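Local coordinates for betaine aldehyde dehydrogenase (Staphylococcus aureus subsp. aureus COL, PDB 4QTO), which catalyses the NAD-dependent oxidation of betaine aldehyde to glycine betaine, at residues Ile37-Asp51 with Phe62-Ala75. Numbering follows the deposited sequence.
Sequences IDGEWVESANKNTRD and FTVSEGTKEDAERA
R50 and V64 pair through both backbone N-H groups in the antiparallel hairpin of strands 49-54 and 59-65, which illustrates how a hairpin can be tied further by side chains and a helix cap. Alongside this pair, E66 N donates to N48 O.

R50 grips the E66 carboxylate side-on, NE to OE1 at 2.8 Å and NH2 to OE2 at 2.9 Å; both oxygens lie near the guanidinium plane, although the two flat groups are turned 38° apart. E66 reaches R50 because its chain, with CG anti to the backbone N, bends at chi2 (82°). OE2 also receives a weak bond from A236 N, so the pair is linked to a neighbouring loop.

At the start of helix 69-85, T68 and D71 form a capping box: T68 OG1 accepts from D71 N and, more weakly, from E70 N. The cap doubles as a docking point, for D71 OD2 accepts from A45 N on its syn side (3.0 Å) and from T68 N above the carboxylate plane, with Q35 as a further donor.

Apolar packing joins the helix to the turn at I37, whose CG2 meets A75 CB at 4.0 Å. The same methyl lies over one face of the R74 guanidinium, offset toward its rim, 3.7 Å from R74 CZ. Water 1 links R74 NH1 to I37 O, while D38 pairs with R81. On the hairpin face opposite R50 and V64, T63 OG1 donates to D51 OD1 from above the carboxylate plane, at 2.7 Å.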
ATOM      1  N   ILE A  37       3.583  37.371   7.699  1.00 11.92           N
ATOM      2  CA  ILE A  37       2.694  37.334   6.574  1.00 12.41           C
ATOM      3  C   ILE A  37       3.444  37.625   5.284  1.00 12.99           C
ATOM      4  O   ILE A  37       4.122  38.672   5.147  1.00 12.99           O
ATOM      5  CB  ILE A  37       1.525  38.352   6.755  1.00 12.90           C
ATOM      6  CG1 ILE A  37       0.797  38.111   8.083  1.00 13.39           C
ATOM      7  CG2 ILE A  37       0.578  38.265   5.566  1.00 13.62           C
ATOM      8  CD1 ILE A  37      -0.353  39.065   8.373  1.00 13.50           C
ATOM      9  N   ASP A  38       3.369  36.705   4.346  1.00 12.88           N
ATOM     10  CA  ASP A  38       3.959  36.885   3.047  1.00 14.12           C
ATOM     11  C   ASP A  38       5.441  37.264   3.126  1.00 14.59           C
ATOM     12  O   ASP A  38       5.904  38.248   2.494  1.00 15.04           O
ATOM     13  CB  ASP A  38       3.152  37.927   2.250  1.00 15.87           C
ATOM     14  CG  ASP A  38       3.269  37.739   0.744  1.00 17.66           C
ATOM     15  OD1 ASP A  38       3.794  36.712   0.277  1.00 16.70           O
ATOM     16  OD2 ASP A  38       2.763  38.615   0.018  1.00 18.23           O
ATOM     17  N   GLY A  39       6.168  36.487   3.911  1.00 13.33           N
ATOM     18  CA  GLY A  39       7.615  36.648   4.060  1.00 14.39           C
ATOM     19  C   GLY A  39       8.104  37.802   4.923  1.00 14.86           C
ATOM     20  O   GLY A  39       9.320  38.087   4.911  1.00 16.47           O
ATOM     21  N   GLU A  40       7.215  38.482   5.638  1.00 14.28           N
ATOM     22  CA  GLU A  40       7.598  39.625   6.447  1.00 15.21           C
ATOM     23  C   GLU A  40       7.005  39.555   7.833  1.00 14.54           C
ATOM     24  O   GLU A  40       5.834  39.141   7.989  1.00 14.19           O
ATOM     25  CB  GLU A  40       7.092  40.926   5.800  1.00 18.41           C
ATOM     26  CG  GLU A  40       7.640  41.170   4.396  1.00 23.50           C
ATOM     27  CD  GLU A  40       9.156  41.368   4.344  1.00 30.89           C
ATOM     28  OE1 GLU A  40       9.760  41.755   5.379  1.00 34.93           O
ATOM     29  OE2 GLU A  40       9.741  41.193   3.233  1.00 40.91           O
ATOM     30  N   TRP A  41       7.792  39.971   8.820  1.00 13.04           N
ATOM     31  CA  TRP A  41       7.303  40.102  10.194  1.00 12.61           C
ATOM     32  C   TRP A  41       6.555  41.436  10.274  1.00 13.49           C
ATOM     33  O   TRP A  41       7.144  42.506  10.073  1.00 14.79           O
ATOM     34  CB  TRP A  41       8.445  40.033  11.200  1.00 13.53           C
ATOM     35  CG  TRP A  41       9.059  38.671  11.236  1.00 12.79           C
ATOM     36  CD1 TRP A  41      10.156  38.223  10.534  1.00 13.81           C
ATOM     37  CD2 TRP A  41       8.599  37.563  12.013  1.00 12.94           C
ATOM     38  NE1 TRP A  41      10.399  36.916  10.835  1.00 13.40           N
ATOM     39  CE2 TRP A  41       9.438  36.464  11.711  1.00 12.52           C
ATOM     40  CE3 TRP A  41       7.519  37.371  12.893  1.00 12.48           C
ATOM     41  CZ2 TRP A  41       9.254  35.184  12.306  1.00 13.52           C
ATOM     42  CZ3 TRP A  41       7.351  36.109  13.505  1.00 12.71           C
ATOM     43  CH2 TRP A  41       8.211  35.038  13.200  1.00 12.88           C
ATOM     44  N   VAL A  42       5.260  41.372  10.572  1.00 14.00           N
ATOM     45  CA  VAL A  42       4.414  42.536  10.580  1.00 15.47           C
ATOM     46  C   VAL A  42       3.545  42.647  11.833  1.00 15.08           C
ATOM     47  O   VAL A  42       3.122  41.651  12.426  1.00 14.72           O
ATOM     48  CB  VAL A  42       3.485  42.574   9.355  1.00 16.22           C
ATOM     49  CG1 VAL A  42       4.297  42.672   8.077  1.00 18.49           C
ATOM     50  CG2 VAL A  42       2.583  41.350   9.284  1.00 16.49           C
ATOM     51  N   GLU A  43       3.259  43.879  12.232  1.00 14.63           N
ATOM     52  CA  GLU A  43       2.392  44.066  13.389  1.00 16.30           C
ATOM     53  C   GLU A  43       0.928  43.906  12.932  1.00 14.98           C
ATOM     54  O   GLU A  43       0.658  43.588  11.771  1.00 17.72           O
ATOM     55  CB  GLU A  43       2.683  45.378  14.104  1.00 19.05           C
ATOM     56  CG  GLU A  43       2.466  46.563  13.271  1.00 21.28           C
ATOM     57  CD  GLU A  43       2.848  47.863  13.982  1.00 23.51           C
ATOM     58  OE1 GLU A  43       2.662  48.881  13.338  1.00 24.17           O
ATOM     59  OE2 GLU A  43       3.322  47.887  15.145  1.00 23.20           O
ATOM     60  N   SER A  44       0.007  44.065  13.858  1.00 14.98           N
ATOM     61  CA  SER A  44      -1.393  44.060  13.507  1.00 14.79           C
ATOM     62  C   SER A  44      -1.695  45.299  12.704  1.00 15.87           C
ATOM     63  O   SER A  44      -1.141  46.398  12.969  1.00 14.84           O
ATOM     64  CB  SER A  44      -2.255  44.099  14.764  1.00 16.10           C
ATOM     65  OG  SER A  44      -3.616  44.191  14.384  1.00 16.00           O
ATOM     66  N   ALA A  45      -2.649  45.175  11.792  1.00 16.06           N
ATOM     67  CA  ALA A  45      -3.062  46.296  10.976  1.00 17.40           C
ATOM     68  C   ALA A  45      -3.561  47.469  11.813  1.00 18.55           C
ATOM     69  O   ALA A  45      -3.434  48.617  11.377  1.00 20.19           O
ATOM     70  CB  ALA A  45      -4.122  45.881   9.952  1.00 19.42           C
ATOM     71  N   ASN A  46      -4.122  47.203  12.995  1.00 17.18           N
ATOM     72  CA  ASN A  46      -4.624  48.267  13.869  1.00 18.86           C
ATOM     73  C   ASN A  46      -3.750  48.534  15.113  1.00 18.30           C
ATOM     74  O   ASN A  46      -4.170  49.253  16.029  1.00 18.01           O
ATOM     75  CB  ASN A  46      -6.057  47.958  14.321  1.00 19.60           C
ATOM     76  CG  ASN A  46      -6.156  46.694  15.171  1.00 20.38           C
ATOM     77  OD1 ASN A  46      -5.142  46.121  15.590  1.00 19.82           O
ATOM     78  ND2 ASN A  46      -7.382  46.250  15.439  1.00 21.88           N
ATOM     79  N   LYS A  47      -2.543  47.970  15.116  1.00 18.02           N
ATOM     80  CA  LYS A  47      -1.564  48.096  16.200  1.00 17.40           C
ATOM     81  C   LYS A  47      -2.045  47.532  17.546  1.00 17.67           C
ATOM     82  O   LYS A  47      -1.457  47.793  18.588  1.00 17.15           O
ATOM     83  CB  LYS A  47      -1.095  49.544  16.350  1.00 19.75           C
ATOM     84  CG  LYS A  47      -0.213  50.037  15.233  1.00 20.50           C
ATOM     85  CD  LYS A  47       0.353  51.411  15.575  1.00 22.15           C
ATOM     86  CE  LYS A  47       1.491  51.842  14.659  1.00 25.16           C
ATOM     87  NZ  LYS A  47       2.778  51.150  14.947  1.00 23.13           N
ATOM     88  N   ASN A  48      -3.081  46.705  17.528  1.00 17.34           N
ATOM     89  CA  ASN A  48      -3.556  46.095  18.750  1.00 17.20           C
ATOM     90  C   ASN A  48      -2.545  45.035  19.204  1.00 16.27           C
ATOM     91  O   ASN A  48      -1.802  44.448  18.385  1.00 14.02           O
ATOM     92  CB  ASN A  48      -4.899  45.469  18.498  1.00 19.10           C
ATOM     93  CG  ASN A  48      -5.665  45.174  19.769  1.00 23.27           C
ATOM     94  OD1 ASN A  48      -5.332  45.649  20.858  1.00 27.31           O
ATOM     95  ND2 ASN A  48      -6.735  44.407  19.618  1.00 27.63           N
ATOM     96  N   THR A  49      -2.520  44.817  20.512  1.00 16.22           N
ATOM     97  CA  THR A  49      -1.611  43.865  21.140  1.00 15.23           C
ATOM     98  C   THR A  49      -2.306  43.094  22.235  1.00 16.36           C
ATOM     99  O   THR A  49      -3.399  43.466  22.680  1.00 16.54           O
ATOM    100  CB  THR A  49      -0.374  44.584  21.758  1.00 15.31           C
ATOM    101  OG1 THR A  49      -0.779  45.528  22.766  1.00 17.89           O
ATOM    102  CG2 THR A  49       0.451  45.294  20.696  1.00 15.44           C
ATOM    103  N   ARG A  50      -1.625  42.058  22.704  1.00 17.01           N
ATOM    104  CA  ARG A  50      -2.096  41.189  23.760  1.00 17.48           C
ATOM    105  C   ARG A  50      -0.947  40.829  24.676  1.00 16.92           C
ATOM    106  O   ARG A  50       0.147  40.517  24.223  1.00 16.04           O
ATOM    107  CB  ARG A  50      -2.678  39.904  23.145  1.00 18.39           C
ATOM    108  CG  ARG A  50      -2.999  38.837  24.173  1.00 18.83           C
ATOM    109  CD  ARG A  50      -3.495  37.576  23.485  1.00 20.18           C
ATOM    110  NE  ARG A  50      -4.808  37.803  22.868  1.00 18.28           N
ATOM    111  CZ  ARG A  50      -5.958  37.585  23.448  1.00 23.00           C
ATOM    112  NH1 ARG A  50      -5.981  37.059  24.671  1.00 28.67           N
ATOM    113  NH2 ARG A  50      -7.069  37.849  22.794  1.00 22.65           N
ATOM    114  N   ASP A  51      -1.193  40.933  25.980  1.00 15.65           N
ATOM    115  CA  ASP A  51      -0.221  40.537  26.995  1.00 16.20           C
ATOM    116  C   ASP A  51      -0.396  39.036  27.295  1.00 16.51           C
ATOM    117  O   ASP A  51      -1.525  38.550  27.508  1.00 18.53           O
ATOM    118  CB  ASP A  51      -0.420  41.330  28.283  1.00 19.20           C
ATOM    119  CG  ASP A  51      -0.004  42.779  28.160  1.00 21.66           C
ATOM    120  OD1 ASP A  51       0.622  43.197  27.170  1.00 20.44           O
ATOM    121  OD2 ASP A  51      -0.305  43.524  29.100  1.00 23.60           O
ATOM    122  N   PHE A  62       5.187  38.756  28.207  1.00 17.71           N
ATOM    123  CA  PHE A  62       5.463  39.156  26.821  1.00 16.80           C
ATOM    124  C   PHE A  62       4.241  39.845  26.251  1.00 16.75           C
ATOM    125  O   PHE A  62       3.133  39.677  26.750  1.00 16.51           O
ATOM    126  CB  PHE A  62       5.780  37.907  25.991  1.00 16.46           C
ATOM    127  CG  PHE A  62       6.655  38.147  24.778  1.00 16.66           C
ATOM    128  CD1 PHE A  62       7.944  38.639  24.918  1.00 19.19           C
ATOM    129  CD2 PHE A  62       6.229  37.780  23.509  1.00 17.10           C
ATOM    130  CE1 PHE A  62       8.772  38.816  23.801  1.00 20.63           C
ATOM    131  CE2 PHE A  62       7.042  37.960  22.410  1.00 17.28           C
ATOM    132  CZ  PHE A  62       8.310  38.449  22.552  1.00 18.27           C
ATOM    133  N   THR A  63       4.455  40.628  25.199  1.00 16.12           N
ATOM    134  CA  THR A  63       3.355  41.316  24.529  1.00 15.69           C
ATOM    135  C   THR A  63       3.510  41.063  23.032  1.00 15.04           C
ATOM    136  O   THR A  63       4.589  41.299  22.471  1.00 14.67           O
ATOM    137  CB  THR A  63       3.361  42.817  24.821  1.00 17.26           C
ATOM    138  OG1 THR A  63       3.182  43.016  26.233  1.00 18.54           O
ATOM    139  CG2 THR A  63       2.223  43.515  24.066  1.00 17.08           C
ATOM    140  N   VAL A  64       2.437  40.599  22.393  1.00 13.48           N
ATOM    141  CA  VAL A  64       2.469  40.288  20.976  1.00 14.09           C
ATOM    142  C   VAL A  64       1.367  41.022  20.198  1.00 13.91           C
ATOM    143  O   VAL A  64       0.382  41.514  20.772  1.00 14.00           O
ATOM    144  CB  VAL A  64       2.304  38.763  20.724  1.00 14.63           C
ATOM    145  CG1 VAL A  64       3.419  37.993  21.420  1.00 14.82           C
ATOM    146  CG2 VAL A  64       0.941  38.295  21.198  1.00 14.37           C
ATOM    147  N   SER A  65       1.547  41.088  18.884  1.00 13.25           N
ATOM    148  CA  SER A  65       0.522  41.660  18.017  1.00 13.95           C
ATOM    149  C   SER A  65      -0.775  40.874  18.112  1.00 14.02           C
ATOM    150  O   SER A  65      -0.766  39.649  18.275  1.00 13.32           O
ATOM    151  CB  SER A  65       0.950  41.619  16.564  1.00 14.68           C
ATOM    152  OG  SER A  65       2.083  42.437  16.360  1.00 16.38           O
ATOM    153  N   GLU A  66      -1.900  41.587  18.031  1.00 13.22           N
ATOM    154  CA  GLU A  66      -3.257  40.983  18.047  1.00 14.24           C
ATOM    155  C   GLU A  66      -3.848  41.378  16.666  1.00 14.37           C
ATOM    156  O   GLU A  66      -4.353  42.499  16.466  1.00 16.31           O
ATOM    157  CB  GLU A  66      -4.071  41.552  19.176  1.00 15.80           C
ATOM    158  CG  GLU A  66      -5.501  41.032  19.268  1.00 17.42           C
ATOM    159  CD  GLU A  66      -5.624  39.694  19.980  1.00 19.39           C
ATOM    160  OE1 GLU A  66      -4.623  39.054  20.349  1.00 15.65           O
ATOM    161  OE2 GLU A  66      -6.794  39.349  20.281  1.00 22.52           O
ATOM    162  N   GLY A  67      -3.721  40.461  15.722  1.00 14.64           N
ATOM    163  CA  GLY A  67      -4.089  40.694  14.331  1.00 15.26           C
ATOM    164  C   GLY A  67      -5.565  40.887  14.047  1.00 15.30           C
ATOM    165  O   GLY A  67      -6.420  40.518  14.857  1.00 16.59           O
ATOM    166  N   THR A  68      -5.841  41.460  12.880  1.00 14.56           N
ATOM    167  CA  THR A  68      -7.194  41.705  12.449  1.00 15.10           C
ATOM    168  C   THR A  68      -7.661  40.697  11.399  1.00 15.55           C
ATOM    169  O   THR A  68      -6.877  39.942  10.798  1.00 13.08           O
ATOM    170  CB  THR A  68      -7.335  43.096  11.821  1.00 15.89           C
ATOM    171  OG1 THR A  68      -6.611  43.150  10.582  1.00 15.43           O
ATOM    172  CG2 THR A  68      -6.817  44.157  12.756  1.00 17.08           C
ATOM    173  N   LYS A  69      -8.963  40.705  11.131  1.00 14.93           N
ATOM    174  CA  LYS A  69      -9.480  39.783  10.126  1.00 17.28           C
ATOM    175  C   LYS A  69      -8.914  40.128   8.748  1.00 16.46           C
ATOM    176  O   LYS A  69      -8.757  39.224   7.907  1.00 15.99           O
ATOM    177  CB  LYS A  69     -11.010  39.765  10.128  1.00 21.53           C
ATOM    178  CG  LYS A  69     -11.671  41.001   9.627  1.00 25.56           C
ATOM    179  CD  LYS A  69     -13.195  40.804   9.733  1.00 30.29           C
ATOM    180  CE  LYS A  69     -13.976  41.954   9.111  1.00 34.63           C
ATOM    181  NZ  LYS A  69     -13.692  43.264   9.749  1.00 39.48           N
ATOM    182  N   GLU A  70      -8.536  41.385   8.518  1.00 15.87           N
ATOM    183  CA  GLU A  70      -7.922  41.776   7.256  1.00 17.11           C
ATOM    184  C   GLU A  70      -6.514  41.199   7.148  1.00 16.05           C
ATOM    185  O   GLU A  70      -6.057  40.874   6.056  1.00 15.18           O
ATOM    186  CB  GLU A  70      -7.912  43.280   7.048  1.00 20.09           C
ATOM    187  CG  GLU A  70      -9.303  43.886   6.816  1.00 22.81           C
ATOM    188  CD  GLU A  70     -10.165  43.962   8.063  1.00 23.99           C
ATOM    189  OE1 GLU A  70      -9.633  44.087   9.194  1.00 20.42           O
ATOM    190  OE2 GLU A  70     -11.406  43.937   7.912  1.00 27.22           O
ATOM    191  N   ASP A  71      -5.797  41.134   8.277  1.00 14.43           N
ATOM    192  CA  ASP A  71      -4.454  40.502   8.279  1.00 13.66           C
ATOM    193  C   ASP A  71      -4.614  39.001   7.890  1.00 12.58           C
ATOM    194  O   ASP A  71      -3.848  38.467   7.061  1.00 13.31           O
ATOM    195  CB  ASP A  71      -3.806  40.590   9.662  1.00 13.50           C
ATOM    196  CG  ASP A  71      -3.367  42.004  10.045  1.00 16.07           C
ATOM    197  OD1 ASP A  71      -2.993  42.787   9.150  1.00 15.82           O
ATOM    198  OD2 ASP A  71      -3.355  42.300  11.270  1.00 14.85           O
ATOM    199  N   ALA A  72      -5.613  38.321   8.457  1.00 12.73           N
ATOM    200  CA  ALA A  72      -5.824  36.901   8.177  1.00 12.46           C
ATOM    201  C   ALA A  72      -6.161  36.718   6.701  1.00 12.87           C
ATOM    202  O   ALA A  72      -5.659  35.805   6.051  1.00 12.51           O
ATOM    203  CB  ALA A  72      -6.936  36.310   9.048  1.00 13.23           C
ATOM    204  N   GLU A  73      -7.009  37.600   6.166  0.50 14.03           N
ATOM    205  CA  GLU A  73      -7.362  37.542   4.751  0.50 14.73           C
ATOM    206  C   GLU A  73      -6.117  37.748   3.877  0.50 13.73           C
ATOM    207  O   GLU A  73      -5.910  37.026   2.889  0.50 13.27           O
ATOM    208  CB  GLU A  73      -8.405  38.640   4.421  0.50 17.38           C
ATOM    209  CG  GLU A  73      -9.809  38.440   4.981  0.50 20.52           C
ATOM    210  CD  GLU A  73     -10.670  39.717   4.978  0.50 24.39           C
ATOM    211  OE1 GLU A  73     -10.267  40.741   4.377  0.50 27.70           O
ATOM    212  OE2 GLU A  73     -11.755  39.709   5.592  0.50 27.28           O
ATOM    213  N   ARG A  74      -5.273  38.712   4.233  1.00 13.44           N
ATOM    214  CA  ARG A  74      -4.053  38.963   3.465  1.00 14.52           C
ATOM    215  C   ARG A  74      -3.115  37.733   3.467  1.00 12.49           C
ATOM    216  O   ARG A  74      -2.520  37.384   2.430  1.00 12.74           O
ATOM    217  CB  ARG A  74      -3.306  40.220   3.978  1.00 16.37           C
ATOM    218  CG  ARG A  74      -2.235  40.677   3.012  1.00 20.80           C
ATOM    219  CD  ARG A  74      -1.691  42.066   3.342  1.00 23.24           C
ATOM    220  NE  ARG A  74      -0.856  42.121   4.534  1.00 25.41           N
ATOM    221  CZ  ARG A  74       0.440  41.812   4.577  1.00 23.86           C
ATOM    222  NH1 ARG A  74       1.081  41.362   3.503  1.00 27.99           N
ATOM    223  NH2 ARG A  74       1.083  41.936   5.717  1.00 30.09           N
ATOM    224  N   ALA A  75      -3.025  37.066   4.602  1.00 12.39           N
ATOM    225  CA  ALA A  75      -2.218  35.844   4.714  1.00 11.44           C
ATOM    226  C   ALA A  75      -2.763  34.719   3.841  1.00 10.91           C
ATOM    227  O   ALA A  75      -2.021  34.031   3.134  1.00 11.20           O
ATOM    228  CB  ALA A  75      -2.163  35.368   6.139  1.00 11.39           C
TER
HETATM  229  O   HOH W   1       3.581  41.172   4.450  1.00 26.22           O
HETATM  230  O   HOH W   2       0.562  40.192   0.840  1.00 23.10           O
HETATM  231  O   HOH W   3      -0.528  43.855   9.366  1.00 22.59           O
HETATM  232  O   HOH W   4       0.305  45.062  16.612  1.00 14.69           O
HETATM  233  O   HOH W   5      -7.150  43.285  16.812  1.00 19.81           O